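Local coordinates for mitogen-activated protein kinase kinase kinase 2 (Homo sapiens, PDB 2NPT), which is a protein-serine/threonine kinase of the MAP kinase cascades, probably phosphorylating MAP kinase kinases and pairing with partners through its PB1 domain, at residues Leu34-Pro37 with Arg38-Leu42. Residues are numbered along the deposited sequence; the frame is centred on the assembly and turned at random.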
ATOM      1  N   LEU D  34      -2.146  -3.307  -2.451  1.00 22.09           N
ATOM      2  CA  LEU D  34      -3.327  -3.790  -1.796  1.00 24.25           C
ATOM      3  C   LEU D  34      -2.988  -4.998  -0.927  1.00 24.58           C
ATOM      4  O   LEU D  34      -2.093  -5.768  -1.242  1.00 24.62           O
ATOM      5  CB  LEU D  34      -4.357  -4.180  -2.845  1.00 24.67           C
ATOM      6  CG  LEU D  34      -5.022  -3.065  -3.651  1.00 27.01           C
ATOM      7  CD1 LEU D  34      -5.822  -3.732  -4.776  1.00 30.60           C
ATOM      8  CD2 LEU D  34      -6.003  -2.274  -2.741  1.00 30.65           C
ATOM      9  N   GLN D  35      -3.711  -5.142   0.171  1.00 25.59           N
ATOM     10  CA  GLN D  35      -3.544  -6.304   1.038  1.00 26.90           C
ATOM     11  C   GLN D  35      -4.650  -7.291   0.739  1.00 27.01           C
ATOM     12  O   GLN D  35      -5.863  -6.916   0.614  1.00 28.05           O
ATOM     13  CB  GLN D  35      -3.556  -5.894   2.503  1.00 27.84           C
ATOM     14  CG  GLN D  35      -2.625  -4.760   2.802  1.00 32.23           C
ATOM     15  CD  GLN D  35      -3.019  -4.000   4.039  1.00 37.73           C
ATOM     16  OE1 GLN D  35      -2.290  -4.042   5.023  1.00 43.85           O
ATOM     17  NE2 GLN D  35      -4.167  -3.288   4.003  1.00 38.73           N
ATOM     18  N   PHE D  36      -4.249  -8.547   0.603  1.00 24.81           N
ATOM     19  CA  PHE D  36      -5.157  -9.622   0.327  1.00 25.51           C
ATOM     20  C   PHE D  36      -5.231 -10.598   1.470  1.00 26.83           C
ATOM     21  O   PHE D  36      -4.211 -11.103   1.942  1.00 27.31           O
ATOM     22  CB  PHE D  36      -4.731 -10.372  -0.929  1.00 26.05           C
ATOM     23  CG  PHE D  36      -5.004  -9.611  -2.181  1.00 24.61           C
ATOM     24  CD1 PHE D  36      -6.161  -9.854  -2.924  1.00 25.66           C
ATOM     25  CD2 PHE D  36      -4.108  -8.657  -2.623  1.00 22.38           C
ATOM     26  CE1 PHE D  36      -6.436  -9.114  -4.059  1.00 24.76           C
ATOM     27  CE2 PHE D  36      -4.375  -7.910  -3.751  1.00 24.59           C
ATOM     28  CZ  PHE D  36      -5.537  -8.148  -4.495  1.00 24.13           C
ATOM     29  N   PRO D  37      -6.461 -10.900   1.907  1.00 28.49           N
ATOM     30  CA  PRO D  37      -6.634 -11.871   2.960  1.00 28.92           C
ATOM     31  C   PRO D  37      -6.333 -13.295   2.466  1.00 29.25           C
ATOM     32  O   PRO D  37      -6.651 -13.625   1.332  1.00 29.66           O
ATOM     33  CB  PRO D  37      -8.114 -11.716   3.314  1.00 29.57           C
ATOM     34  CG  PRO D  37      -8.753 -11.255   2.088  1.00 30.23           C
ATOM     35  CD  PRO D  37      -7.745 -10.380   1.409  1.00 29.86           C
ATOM     36  N   ARG D  38      -5.713 -14.108   3.308  1.00 30.37           N
ATOM     37  CA  ARG D  38      -5.418 -15.492   2.964  1.00 31.04           C
ATOM     38  C   ARG D  38      -6.634 -16.402   3.147  1.00 32.64           C
ATOM     39  O   ARG D  38      -7.455 -16.141   4.020  1.00 32.24           O
ATOM     40  CB  ARG D  38      -4.311 -16.041   3.845  1.00 31.28           C
ATOM     41  CG  ARG D  38      -3.010 -15.319   3.669  1.00 30.49           C
ATOM     42  CD  ARG D  38      -1.929 -15.865   4.544  1.00 32.69           C
ATOM     43  NE  ARG D  38      -0.768 -14.999   4.429  1.00 34.27           N
ATOM     44  CZ  ARG D  38       0.414 -15.333   3.917  1.00 31.02           C
ATOM     45  NH1 ARG D  38       0.663 -16.545   3.455  1.00 34.62           N
ATOM     46  NH2 ARG D  38       1.349 -14.403   3.870  1.00 31.96           N
ATOM     47  N   PRO D  39      -6.714 -17.496   2.356  1.00 34.20           N
ATOM     48  CA  PRO D  39      -5.808 -17.817   1.237  1.00 34.35           C
ATOM     49  C   PRO D  39      -6.116 -16.965   0.027  1.00 34.26           C
ATOM     50  O   PRO D  39      -7.275 -16.667  -0.250  1.00 34.05           O
ATOM     51  CB  PRO D  39      -6.127 -19.283   0.953  1.00 34.92           C
ATOM     52  CG  PRO D  39      -7.532 -19.417   1.319  1.00 34.60           C
ATOM     53  CD  PRO D  39      -7.727 -18.556   2.532  1.00 34.30           C
ATOM     54  N   VAL D  40      -5.085 -16.514  -0.663  1.00 33.92           N
ATOM     55  CA  VAL D  40      -5.275 -15.630  -1.807  1.00 34.38           C
ATOM     56  C   VAL D  40      -5.531 -16.474  -3.053  1.00 33.64           C
ATOM     57  O   VAL D  40      -4.854 -17.482  -3.270  1.00 34.68           O
ATOM     58  CB  VAL D  40      -4.036 -14.704  -2.025  1.00 33.54           C
ATOM     59  CG1 VAL D  40      -4.230 -13.793  -3.226  1.00 33.96           C
ATOM     60  CG2 VAL D  40      -3.757 -13.873  -0.764  1.00 34.64           C
ATOM     61  N   LYS D  41      -6.487 -16.045  -3.870  1.00 33.87           N
ATOM     62  CA  LYS D  41      -6.831 -16.729  -5.123  1.00 33.68           C
ATOM     63  C   LYS D  41      -6.539 -15.891  -6.337  1.00 32.18           C
ATOM     64  O   LYS D  41      -6.664 -14.673  -6.275  1.00 31.09           O
ATOM     65  CB  LYS D  41      -8.316 -17.122  -5.119  1.00 34.35           C
ATOM     66  CG  LYS D  41      -8.573 -18.499  -4.539  1.00 37.25           C
ATOM     67  CD  LYS D  41      -9.152 -18.503  -3.136  1.00 39.47           C
ATOM     68  CE  LYS D  41      -8.915 -19.871  -2.496  1.00 39.94           C
ATOM     69  N   LEU D  42      -6.159 -16.523  -7.452  1.00 31.23           N
ATOM     70  CA  LEU D  42      -5.937 -15.793  -8.674  1.00 30.90           C
ATOM     71  C   LEU D  42      -7.072 -14.881  -9.060  1.00 30.53           C
ATOM     72  O   LEU D  42      -6.825 -13.771  -9.501  1.00 30.30           O
ATOM     73  CB  LEU D  42      -5.663 -16.696  -9.871  1.00 31.37           C
ATOM     74  CG  LEU D  42      -4.254 -17.017 -10.208  1.00 32.20           C
ATOM     75  CD1 LEU D  42      -4.185 -17.714 -11.549  1.00 29.44           C
ATOM     76  CD2 LEU D  42      -3.408 -15.704 -10.146  1.00 32.12           C
TER
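F36 and V40 meet across the bend that joins strand 30-36, outermost in this chain's sheet, to helix 42-53 in the ubiquitin-like fold of this PB1 domain, a local contact between residues four apart. At the start of the bend, R38 turns away from the strand end. Its aliphatic chain runs extended from CG to NE, carrying the guanidinium group to D84 of helix 73-85 in a salt bridge, while NE donates a hydrogen bond to N19 O. A cis peptide bond precedes P39 and turns the backbone sharply; P37 O and P39 O, both acceptors, lie 3.5 Å apart without bonding. The two methyls of V40 then lie alongside the strand end. With CG1 anti to the backbone N (chi1 179°), CG2 falls anti to the carbonyl carbon, beside V40's own N, and from there meets P37 O at 3.6 Å. The closest apolar approach across the bend is from V40 CG2 to F36 CB, also 3.6 Å, and CG1 approaches the F36 ring obliquely. F36 and V40 are both buried: each touches L45 of helix 42-53, and on strand 21-27 F36 meets V23 and V40 meets V21. K41 follows as the N-cap residue of helix 42-53, its backbone N bonded to D44 OD2.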